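Local coordinates for protein tumour necrosis factor receptor (Ectromelia virus, PDB 3ON9) that probably binds host tumour necrosis factor and, through the C-terminal SECRET domain described here, sequesters chemokines to blunt the host immune response, at residues L98-H109 / D138-T146; E37-T48 / T79-N90. One frame throughout, in Å; residues are numbered along the deposited sequence.

Contact 1 of 2, residues L98-H109 / D138-T146; sequences LTPTTKVYLMPH and DMDVVAYHT
The buried carboxylate of Asp140 takes three N-H bonds from one stretch of loop, Leu106 to His109, where the 98-109 loop runs along strand 140-145, an edge strand of the five-stranded sheet of this beta-sandwich. Leu106 N meets Asp140 OD1 on the syn side, 2.8 Å away and almost straight (175°). Met107 N uses the syn lone pair of Asp140 OD2 at 2.9 Å, while His109 NE2 approaches OD2 from the anti side at 2.7 Å, tilted out of the carboxylate plane, with OD2 close to the imidazole plane. The three donors probably favour a charged Asp140. Ring and carboxylate are turned 65° apart, and the ring's other nitrogen, ND1, is held by Glu111.

Farther along, the Tyr105 ring crosses Val142 at about a right angle, its CZ 3.6 Å from Val142 CG2. Val142 also meets Pro100, whose CB lies over one face of the Tyr144 ring. Tyr144 CG stands beside its own backbone N (chi1 -52°), which lays that face against Pro100 CB. Backbone pairing is sparse: one water joins Thr99 O to His145 N, and Thr101 N donates directly to Ala143 O at 2.8 Å.

Contact 2 of 2, residues E37-T48 / T79-N90; sequences ELTITLTHEDCT and TQCKINLEIKCN
Leu38, Ile40 and Leu42 interleave with Ile83, Leu85 and Ile87 on one face of an antiparallel strand pair, 38-45 with 82-89, central to the six-stranded mixed sheet of the beta-sandwich. Their closest side-chain contacts are diagonal rather than between directly paired residues. The side chains of Leu38 and Ile87 cross obliquely, with Leu38 CD2 against Ile87 CG2, whereas Ile40 and Leu85 lie side by side and point the same way, Ile40 CG2 being 3.7 Å from Leu85 CD1. Leu42 has CG anti to its backbone N (chi1 166°), and its CD1 reaches Ile83 CG2 at 3.7 Å. This face packs into the core against strands 8-16 and 122-130, where Ile13 touches both Ile40 and Leu85.

The other face is polar, carrying Thr39, Thr41 and Thr43 opposite Lys88, Glu86 and Asn84 in hydrogen-bonded pairs. Each of these three pairs is closed by two backbone bonds, such as Thr41 N to Glu86 O at 2.9 Å. A water bridges Thr43 OG1, Glu45 N and Lys82 O where the ladder becomes irregular.

Beyond it, a type II turn from His44 to Cys47 brings Asp46 alongside Lys82. The lysine bends at chi3 and chi4 (-87° and -74°), bringing NZ to the anti lone pair of Asp46 OD2 in a 2.7 Å salt bridge; NZ also donates to Gln80 O, so two acceptors fix the ammonium group. Thr79 OG1 donates to Asp46 O, which Gln75 binds as well. The Cys47-Cys81 disulfide ties the turn covalently to Cys81, next to Lys82, and Cys47 SG also rests 3.9 Å from Ile83 CD1.

Overall arrangement
The two contacts follow one another along the chain, contact 2 closing before contact 1 opens, and their centres lie about 15 Å apart. Contact 2 joins adjacent strands of the six-stranded mixed sheet; strand 110-116 comes next to strand 82-89 there. The 98-109 loop connects strand 95-97 to strand 110-116 of that sheet and, in contact 1, reaches across to strand 140-145 at an edge of the five-stranded sheet. Contact 1 thus links the two sheets of the sandwich along one side. The contacts themselves meet by packing, Pro108 against Gln80 and His109 against Cys81, within a single SECRET domain, the chemokine-binding part of this viral receptor.

Contact 1 of 2, residues L98-H109 / D138-T146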
loop_
_atom_site.group_PDB
_atom_site.type_symbol
_atom_site.label_atom_id
_atom_site.label_comp_id
_atom_site.label_asym_id
_atom_site.label_seq_id
_atom_site.Cartn_x
_atom_site.Cartn_y
_atom_site.Cartn_z
ATOM N N LEU A 98 -2.868 11.116 -6.372
ATOM C CA LEU A 98 -1.871 10.576 -7.290
ATOM C C LEU A 98 -2.573 9.828 -8.413
ATOM O O LEU A 98 -3.631 9.224 -8.214
ATOM C CB LEU A 98 -0.908 9.630 -6.564
ATOM C CG LEU A 98 -0.157 10.259 -5.383
ATOM C CD1 LEU A 98 0.952 9.329 -4.927
ATOM C CD2 LEU A 98 0.400 11.626 -5.751
ATOM N N THR A 99 -1.976 9.884 -9.602
ATOM C CA THR A 99 -2.538 9.239 -10.776
ATOM C C THR A 99 -1.691 8.031 -11.113
ATOM O O THR A 99 -0.463 8.130 -11.151
ATOM C CB THR A 99 -2.547 10.216 -11.963
ATOM O OG1 THR A 99 -3.431 11.301 -11.664
ATOM C CG2 THR A 99 -3.019 9.532 -13.234
ATOM N N PRO A 100 -2.339 6.881 -11.358
ATOM C CA PRO A 100 -1.590 5.651 -11.638
ATOM C C PRO A 100 -0.958 5.696 -13.022
ATOM O O PRO A 100 -1.357 6.498 -13.868
ATOM C CB PRO A 100 -2.660 4.548 -11.606
ATOM C CG PRO A 100 -3.953 5.210 -11.455
ATOM C CD PRO A 100 -3.793 6.694 -11.461
ATOM N N THR A 101 0.018 4.833 -13.257
ATOM C CA THR A 101 0.700 4.865 -14.543
ATOM C C THR A 101 -0.026 4.075 -15.632
ATOM O O THR A 101 0.334 4.163 -16.797
ATOM C CB THR A 101 2.147 4.374 -14.423
ATOM O OG1 THR A 101 2.145 3.008 -14.005
ATOM C CG2 THR A 101 2.930 5.234 -13.435
ATOM N N THR A 102 -1.035 3.290 -15.257
ATOM C CA THR A 102 -1.869 2.585 -16.233
ATOM C C THR A 102 -3.312 2.603 -15.764
ATOM O O THR A 102 -3.564 2.797 -14.582
ATOM C CB THR A 102 -1.445 1.122 -16.402
ATOM O OG1 THR A 102 -1.603 0.426 -15.157
ATOM C CG2 THR A 102 0.016 1.033 -16.843
ATOM N N LYS A 103 -4.254 2.384 -16.678
ATOM C CA LYS A 103 -5.660 2.300 -16.268
ATOM C C LYS A 103 -6.433 1.141 -16.891
ATOM O O LYS A 103 -7.651 1.032 -16.717
ATOM C CB LYS A 103 -6.390 3.623 -16.513
ATOM C CG LYS A 103 -6.406 4.118 -17.951
ATOM C CD LYS A 103 -7.381 5.281 -18.028
ATOM C CE LYS A 103 -7.610 5.763 -19.442
ATOM N NZ LYS A 103 -8.638 6.836 -19.426
ATOM N N VAL A 104 -5.722 0.260 -17.587
ATOM C CA VAL A 104 -6.333 -0.928 -18.173
ATOM C C VAL A 104 -5.975 -2.170 -17.355
ATOM O O VAL A 104 -4.802 -2.538 -17.245
ATOM C CB VAL A 104 -5.883 -1.130 -19.631
ATOM C CG1 VAL A 104 -6.486 -2.416 -20.202
ATOM C CG2 VAL A 104 -6.271 0.076 -20.469
ATOM N N TYR A 105 -6.990 -2.809 -16.778
ATOM C CA TYR A 105 -6.776 -3.927 -15.852
ATOM C C TYR A 105 -7.592 -5.148 -16.250
ATOM O O TYR A 105 -8.552 -5.044 -17.020
ATOM C CB TYR A 105 -7.077 -3.490 -14.407
ATOM C CG TYR A 105 -6.126 -2.398 -13.983
ATOM C CD1 TYR A 105 -4.786 -2.680 -13.791
ATOM C CD2 TYR A 105 -6.550 -1.078 -13.851
ATOM C CE1 TYR A 105 -3.887 -1.688 -13.454
ATOM C CE2 TYR A 105 -5.655 -0.073 -13.508
ATOM C CZ TYR A 105 -4.328 -0.388 -13.312
ATOM O OH TYR A 105 -3.411 0.585 -12.966
ATOM N N LEU A 106 -7.196 -6.307 -15.739
ATOM C CA LEU A 106 -7.855 -7.552 -16.101
ATOM C C LEU A 106 -8.991 -7.895 -15.145
ATOM O O LEU A 106 -9.925 -8.606 -15.525
ATOM C CB LEU A 106 -6.846 -8.699 -16.131
ATOM C CG LEU A 106 -5.705 -8.512 -17.135
ATOM C CD1 LEU A 106 -4.631 -9.574 -16.953
ATOM C CD2 LEU A 106 -6.256 -8.529 -18.551
ATOM N N MET A 107 -8.921 -7.384 -13.913
ATOM C CA MET A 107 -9.891 -7.745 -12.882
ATOM C C MET A 107 -10.556 -6.491 -12.335
ATOM O O MET A 107 -9.973 -5.411 -12.381
ATOM C CB MET A 107 -9.199 -8.511 -11.749
ATOM C CG MET A 107 -8.759 -9.905 -12.147
ATOM S SD MET A 107 -7.544 -10.613 -11.024
ATOM C CE MET A 107 -6.090 -9.621 -11.367
ATOM N N PRO A 108 -11.796 -6.622 -11.847
ATOM C CA PRO A 108 -12.553 -5.506 -11.267
ATOM C C PRO A 108 -12.019 -5.071 -9.906
ATOM O O PRO A 108 -11.879 -5.896 -9.007
ATOM C CB PRO A 108 -13.966 -6.090 -11.090
ATOM C CG PRO A 108 -14.003 -7.304 -11.942
ATOM C CD PRO A 108 -12.612 -7.843 -11.941
ATOM N N HIS A 109 -11.732 -3.781 -9.783
ATOM C CA HIS A 109 -11.370 -3.156 -8.516
ATOM C C HIS A 109 -11.214 -1.659 -8.777
ATOM O O HIS A 109 -11.017 -1.244 -9.916
ATOM C CB HIS A 109 -10.066 -3.753 -7.970
ATOM C CG HIS A 109 -9.020 -3.943 -9.019
ATOM N ND1 HIS A 109 -8.265 -2.897 -9.513
ATOM C CD2 HIS A 109 -8.632 -5.043 -9.706
ATOM C CE1 HIS A 109 -7.448 -3.350 -10.446
ATOM N NE2 HIS A 109 -7.660 -4.649 -10.593
ATOM N N ASP A 138 -0.491 -12.308 -15.105
ATOM C CA ASP A 138 -1.905 -11.921 -15.122
ATOM C C ASP A 138 -2.340 -11.077 -13.919
ATOM O O ASP A 138 -3.514 -10.722 -13.808
ATOM C CB ASP A 138 -2.798 -13.160 -15.219
ATOM C CG ASP A 138 -2.879 -13.712 -16.628
ATOM O OD1 ASP A 138 -2.379 -13.043 -17.554
ATOM O OD2 ASP A 138 -3.449 -14.812 -16.801
ATOM N N MET A 139 -1.416 -10.768 -13.017
ATOM C CA MET A 139 -1.735 -9.885 -11.891
ATOM C C MET A 139 -2.050 -8.473 -12.406
ATOM O O MET A 139 -1.541 -8.069 -13.448
ATOM C CB MET A 139 -0.560 -9.806 -10.910
ATOM C CG MET A 139 -0.105 -11.127 -10.321
ATOM S SD MET A 139 1.042 -10.902 -8.946
ATOM C CE MET A 139 2.140 -9.650 -9.606
ATOM N N ASP A 140 -2.877 -7.724 -11.675
ATOM C CA ASP A 140 -3.073 -6.298 -11.954
ATOM C C ASP A 140 -2.149 -5.524 -11.018
ATOM O O ASP A 140 -2.205 -5.694 -9.795
ATOM C CB ASP A 140 -4.521 -5.868 -11.682
ATOM C CG ASP A 140 -5.473 -6.252 -12.782
ATOM O OD1 ASP A 140 -5.026 -6.506 -13.924
ATOM O OD2 ASP A 140 -6.692 -6.293 -12.505
ATOM N N VAL A 141 -1.285 -4.698 -11.595
ATOM C CA VAL A 141 -0.358 -3.876 -10.836
ATOM C C VAL A 141 -0.705 -2.413 -11.042
ATOM O O VAL A 141 -0.503 -1.870 -12.138
ATOM C CB VAL A 141 1.101 -4.113 -11.264
ATOM C CG1 VAL A 141 2.034 -3.167 -10.509
ATOM C CG2 VAL A 141 1.496 -5.559 -11.031
ATOM N N VAL A 142 -1.234 -1.772 -10.002
ATOM C CA VAL A 142 -1.568 -0.353 -10.084
ATOM C C VAL A 142 -0.421 0.436 -9.455
ATOM O O VAL A 142 -0.188 0.337 -8.244
ATOM C CB VAL A 142 -2.889 -0.024 -9.363
ATOM C CG1 VAL A 142 -3.317 1.396 -9.691
ATOM C CG2 VAL A 142 -3.990 -1.016 -9.757
ATOM N N ALA A 143 0.314 1.189 -10.269
ATOM C CA ALA A 143 1.544 1.840 -9.802
ATOM C C ALA A 143 1.449 3.359 -9.792
ATOM O O ALA A 143 0.873 3.957 -10.701
ATOM C CB ALA A 143 2.756 1.380 -10.632
ATOM N N TYR A 144 1.987 3.972 -8.737
ATOM C CA TYR A 144 2.008 5.424 -8.605
ATOM C C TYR A 144 3.415 5.865 -8.222
ATOM O O TYR A 144 4.074 5.210 -7.411
ATOM C CB TYR A 144 1.065 5.892 -7.495
ATOM C CG TYR A 144 -0.362 5.387 -7.565
ATOM C CD1 TYR A 144 -1.390 6.232 -7.934
ATOM C CD2 TYR A 144 -0.676 4.076 -7.220
ATOM C CE1 TYR A 144 -2.702 5.783 -7.989
ATOM C CE2 TYR A 144 -1.983 3.618 -7.262
ATOM C CZ TYR A 144 -2.990 4.484 -7.644
ATOM O OH TYR A 144 -4.295 4.055 -7.696
ATOM N N HIS A 145 3.868 6.981 -8.789
ATOM C CA HIS A 145 5.182 7.525 -8.456
ATOM C C HIS A 145 5.160 9.051 -8.461
ATOM O O HIS A 145 4.732 9.651 -9.449
ATOM C CB HIS A 145 6.230 7.066 -9.488
ATOM C CG HIS A 145 6.247 5.588 -9.723
ATOM N ND1 HIS A 145 6.691 4.689 -8.775
ATOM C CD2 HIS A 145 5.883 4.851 -10.800
ATOM C CE1 HIS A 145 6.589 3.464 -9.254
ATOM N NE2 HIS A 145 6.105 3.534 -10.486
ATOM N N THR A 146 5.624 9.679 -7.382
ATOM C CA THR A 146 5.721 11.144 -7.360
ATOM C C THR A 146 6.999 11.675 -7.992
ATOM O O THR A 146 7.054 12.835 -8.408
ATOM C CB THR A 146 5.621 11.716 -5.935
ATOM O OG1 THR A 146 6.737 11.270 -5.146
ATOM C CG2 THR A 146 4.317 11.269 -5.274
HETATM O O HOH W 1 2.016 8.315 -10.644
HETATM O O HOH W 2 0.204 1.127 -13.195
#

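Contact 2 of 2, residues E37-T48 / T79-N90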
loop_
_atom_site.group_PDB
_atom_site.type_symbol
_atom_site.label_atom_id
_atom_site.label_comp_id
_atom_site.label_asym_id
_atom_site.label_seq_id
_atom_site.Cartn_x
_atom_site.Cartn_y
_atom_site.Cartn_z
ATOM N N GLU A 37 6.065 10.926 12.233
ATOM C CA GLU A 37 6.138 11.908 11.137
ATOM C C GLU A 37 5.274 11.563 9.917
ATOM O O GLU A 37 5.002 12.430 9.083
ATOM C CB GLU A 37 7.591 12.136 10.697
ATOM C CG GLU A 37 8.168 10.948 9.953
ATOM C CD GLU A 37 9.604 11.146 9.504
ATOM O OE1 GLU A 37 10.154 12.260 9.636
ATOM O OE2 GLU A 37 10.183 10.159 9.022
ATOM N N LEU A 38 4.846 10.306 9.813
ATOM C CA LEU A 38 4.077 9.846 8.652
ATOM C C LEU A 38 3.032 8.834 9.076
ATOM O O LEU A 38 3.320 7.961 9.888
ATOM C CB LEU A 38 5.008 9.180 7.622
ATOM C CG LEU A 38 5.767 10.114 6.680
ATOM C CD1 LEU A 38 7.035 9.444 6.149
ATOM C CD2 LEU A 38 4.875 10.569 5.546
ATOM N N THR A 39 1.823 8.933 8.523
ATOM C CA THR A 39 0.810 7.909 8.770
ATOM C C THR A 39 0.297 7.417 7.424
ATOM O O THR A 39 -0.018 8.215 6.540
ATOM C CB THR A 39 -0.377 8.437 9.585
ATOM O OG1 THR A 39 0.093 8.957 10.837
ATOM C CG2 THR A 39 -1.387 7.304 9.862
ATOM N N ILE A 40 0.241 6.101 7.276
ATOM C CA ILE A 40 -0.334 5.493 6.081
ATOM C C ILE A 40 -1.634 4.813 6.493
ATOM O O ILE A 40 -1.633 3.940 7.365
ATOM C CB ILE A 40 0.605 4.458 5.458
ATOM C CG1 ILE A 40 1.982 5.076 5.183
ATOM C CG2 ILE A 40 -0.019 3.893 4.174
ATOM C CD1 ILE A 40 3.053 4.052 4.835
ATOM N N THR A 41 -2.732 5.223 5.861
ATOM C CA THR A 41 -4.072 4.726 6.186
ATOM C C THR A 41 -4.688 4.024 4.980
ATOM O O THR A 41 -4.813 4.599 3.891
ATOM C CB THR A 41 -5.003 5.873 6.646
ATOM O OG1 THR A 41 -4.419 6.534 7.776
ATOM C CG2 THR A 41 -6.395 5.346 7.019
ATOM N N LEU A 42 -5.051 2.762 5.187
ATOM C CA LEU A 42 -5.625 1.920 4.155
ATOM C C LEU A 42 -7.059 1.495 4.474
ATOM O O LEU A 42 -7.322 0.929 5.532
ATOM C CB LEU A 42 -4.775 0.657 4.007
ATOM C CG LEU A 42 -5.404 -0.495 3.220
ATOM C CD1 LEU A 42 -5.490 -0.195 1.728
ATOM C CD2 LEU A 42 -4.607 -1.759 3.477
ATOM N N THR A 43 -7.977 1.740 3.552
ATOM C CA THR A 43 -9.296 1.103 3.633
ATOM C C THR A 43 -9.514 0.144 2.458
ATOM O O THR A 43 -8.803 0.179 1.452
ATOM C CB THR A 43 -10.462 2.107 3.746
ATOM O OG1 THR A 43 -10.558 2.883 2.551
ATOM C CG2 THR A 43 -10.271 3.038 4.944
ATOM N N HIS A 44 -10.504 -0.722 2.602
ATOM C CA HIS A 44 -10.658 -1.847 1.693
ATOM C C HIS A 44 -12.104 -2.302 1.664
ATOM O O HIS A 44 -12.388 -3.503 1.705
ATOM C CB HIS A 44 -9.757 -2.982 2.162
ATOM C CG HIS A 44 -9.914 -3.295 3.616
ATOM N ND1 HIS A 44 -9.105 -2.758 4.597
ATOM C CD2 HIS A 44 -10.830 -4.060 4.256
ATOM C CE1 HIS A 44 -9.507 -3.195 5.780
ATOM N NE2 HIS A 44 -10.548 -3.990 5.601
ATOM N N GLU A 45 -13.022 -1.341 1.584
ATOM C CA GLU A 45 -14.451 -1.650 1.607
ATOM C C GLU A 45 -14.860 -2.543 0.440
ATOM O O GLU A 45 -14.497 -2.286 -0.706
ATOM C CB GLU A 45 -15.299 -0.372 1.615
ATOM C CG GLU A 45 -16.804 -0.652 1.662
ATOM C CD GLU A 45 -17.642 0.593 1.893
ATOM O OE1 GLU A 45 -17.065 1.691 1.962
ATOM O OE2 GLU A 45 -18.879 0.473 2.008
ATOM N N ASP A 46 -15.621 -3.595 0.752
ATOM C CA ASP A 46 -16.149 -4.540 -0.236
ATOM C C ASP A 46 -15.072 -5.418 -0.885
ATOM O O ASP A 46 -15.339 -6.110 -1.877
ATOM C CB ASP A 46 -17.000 -3.829 -1.298
ATOM C CG ASP A 46 -18.287 -3.269 -0.729
ATOM O OD1 ASP A 46 -18.862 -3.907 0.172
ATOM O OD2 ASP A 46 -18.728 -2.190 -1.169
ATOM N N CYS A 47 -13.866 -5.402 -0.318
ATOM C CA CYS A 47 -12.803 -6.316 -0.743
ATOM C C CYS A 47 -12.892 -7.547 0.147
ATOM O O CYS A 47 -12.861 -7.428 1.361
ATOM C CB CYS A 47 -11.423 -5.678 -0.561
ATOM S SG CYS A 47 -11.247 -4.090 -1.381
ATOM N N THR A 48 -12.999 -8.725 -0.457
ATOM C CA THR A 48 -13.213 -9.939 0.327
ATOM C C THR A 48 -11.934 -10.406 1.044
ATOM O O THR A 48 -11.969 -10.712 2.227
ATOM C CB THR A 48 -13.800 -11.094 -0.525
ATOM O OG1 THR A 48 -14.785 -10.583 -1.431
ATOM C CG2 THR A 48 -14.458 -12.138 0.388
ATOM N N THR A 79 -19.458 -7.990 -5.331
ATOM C CA THR A 79 -19.088 -6.762 -4.620
ATOM C C THR A 79 -17.849 -6.147 -5.267
ATOM O O THR A 79 -17.023 -6.854 -5.849
ATOM C CB THR A 79 -18.867 -6.980 -3.091
ATOM O OG1 THR A 79 -17.622 -7.652 -2.855
ATOM C CG2 THR A 79 -19.992 -7.798 -2.503
ATOM N N GLN A 80 -17.734 -4.826 -5.175
ATOM C CA GLN A 80 -16.682 -4.102 -5.880
ATOM C C GLN A 80 -15.612 -3.610 -4.909
ATOM O O GLN A 80 -15.846 -2.693 -4.134
ATOM C CB GLN A 80 -17.272 -2.926 -6.664
ATOM C CG GLN A 80 -18.305 -3.310 -7.728
ATOM C CD GLN A 80 -17.753 -4.254 -8.795
ATOM O OE1 GLN A 80 -16.709 -3.994 -9.399
ATOM N NE2 GLN A 80 -18.463 -5.354 -9.031
ATOM N N CYS A 81 -14.444 -4.243 -4.945
ATOM C CA CYS A 81 -13.357 -3.924 -4.025
ATOM C C CYS A 81 -12.871 -2.488 -4.235
ATOM O O CYS A 81 -12.598 -2.074 -5.363
ATOM C CB CYS A 81 -12.213 -4.914 -4.241
ATOM S SG CYS A 81 -10.702 -4.581 -3.289
ATOM N N LYS A 82 -12.810 -1.720 -3.150
ATOM C CA LYS A 82 -12.341 -0.339 -3.203
ATOM C C LYS A 82 -11.161 -0.174 -2.244
ATOM O O LYS A 82 -11.327 -0.270 -1.027
ATOM C CB LYS A 82 -13.490 0.620 -2.836
ATOM C CG LYS A 82 -14.692 0.536 -3.787
ATOM C CD LYS A 82 -15.946 1.221 -3.213
ATOM C CE LYS A 82 -16.755 0.274 -2.342
ATOM N NZ LYS A 82 -17.498 -0.742 -3.150
ATOM N N ILE A 83 -9.967 0.054 -2.792
ATOM C CA ILE A 83 -8.776 0.278 -1.978
ATOM C C ILE A 83 -8.482 1.770 -1.928
ATOM O O ILE A 83 -8.247 2.392 -2.965
ATOM C CB ILE A 83 -7.554 -0.456 -2.556
ATOM C CG1 ILE A 83 -7.748 -1.975 -2.477
ATOM C CG2 ILE A 83 -6.281 -0.040 -1.833
ATOM C CD1 ILE A 83 -7.702 -2.546 -1.056
ATOM N N ASN A 84 -8.523 2.355 -0.735
ATOM C CA ASN A 84 -8.123 3.750 -0.560
ATOM C C ASN A 84 -6.896 3.810 0.317
ATOM O O ASN A 84 -6.793 3.099 1.315
ATOM C CB ASN A 84 -9.233 4.597 0.077
ATOM C CG ASN A 84 -10.456 4.733 -0.813
ATOM O OD1 ASN A 84 -10.352 4.722 -2.049
ATOM N ND2 ASN A 84 -11.623 4.882 -0.187
ATOM N N LEU A 85 -5.967 4.679 -0.039
ATOM C CA LEU A 85 -4.720 4.786 0.685
ATOM C C LEU A 85 -4.375 6.252 0.810
ATOM O O LEU A 85 -4.426 6.982 -0.170
ATOM C CB LEU A 85 -3.624 4.092 -0.125
ATOM C CG LEU A 85 -2.307 3.799 0.564
ATOM C CD1 LEU A 85 -2.516 2.778 1.702
ATOM C CD2 LEU A 85 -1.302 3.274 -0.457
ATOM N N GLU A 86 -4.036 6.683 2.018
ATOM C CA GLU A 86 -3.620 8.056 2.249
ATOM C C GLU A 86 -2.295 8.059 2.984
ATOM O O GLU A 86 -2.119 7.338 3.971
ATOM C CB GLU A 86 -4.675 8.797 3.083
ATOM C CG GLU A 86 -4.250 10.201 3.509
ATOM C CD GLU A 86 -5.011 10.699 4.737
ATOM O OE1 GLU A 86 -5.972 11.481 4.554
ATOM O OE2 GLU A 86 -4.666 10.297 5.875
ATOM N N ILE A 87 -1.350 8.850 2.477
ATOM C CA ILE A 87 -0.081 9.064 3.156
ATOM C C ILE A 87 -0.101 10.479 3.737
ATOM O O ILE A 87 -0.167 11.467 2.992
ATOM C CB ILE A 87 1.119 8.878 2.191
ATOM C CG1 ILE A 87 1.165 7.440 1.641
ATOM C CG2 ILE A 87 2.442 9.215 2.899
ATOM C CD1 ILE A 87 0.243 7.162 0.457
ATOM N N LYS A 88 -0.055 10.572 5.064
ATOM C CA LYS A 88 -0.205 11.853 5.762
ATOM C C LYS A 88 1.090 12.295 6.431
ATOM O O LYS A 88 1.574 11.637 7.355
ATOM C CB LYS A 88 -1.336 11.760 6.798
ATOM C CG LYS A 88 -1.387 12.906 7.819
ATOM C CD LYS A 88 -1.655 14.247 7.143
ATOM C CE LYS A 88 -2.192 15.288 8.129
ATOM N NZ LYS A 88 -1.291 15.486 9.312
ATOM N N CYS A 89 1.652 13.406 5.939
ATOM C CA CYS A 89 2.837 14.023 6.529
ATOM C C CYS A 89 2.456 14.786 7.779
ATOM O O CYS A 89 1.372 15.345 7.850
ATOM C CB CYS A 89 3.468 15.036 5.567
ATOM S SG CYS A 89 4.176 14.325 4.046
ATOM N N ASN A 90 3.381 14.858 8.726
ATOM C CA ASN A 90 3.110 15.481 10.010
ATOM C C ASN A 90 2.438 16.841 9.917
ATOM O O ASN A 90 1.445 17.084 10.599
ATOM C CB ASN A 90 4.381 15.588 10.850
ATOM C CG ASN A 90 4.119 16.221 12.191
ATOM O OD1 ASN A 90 3.561 15.578 13.099
ATOM N ND2 ASN A 90 4.486 17.489 12.324
HETATM O O HOH W 3 -2.947 8.579 6.923
HETATM O O HOH W 4 -12.289 1.448 0.846
HETATM O O HOH W 5 -19.933 -3.200 -4.157
HETATM O O HOH W 6 -16.780 -9.130 -0.470
#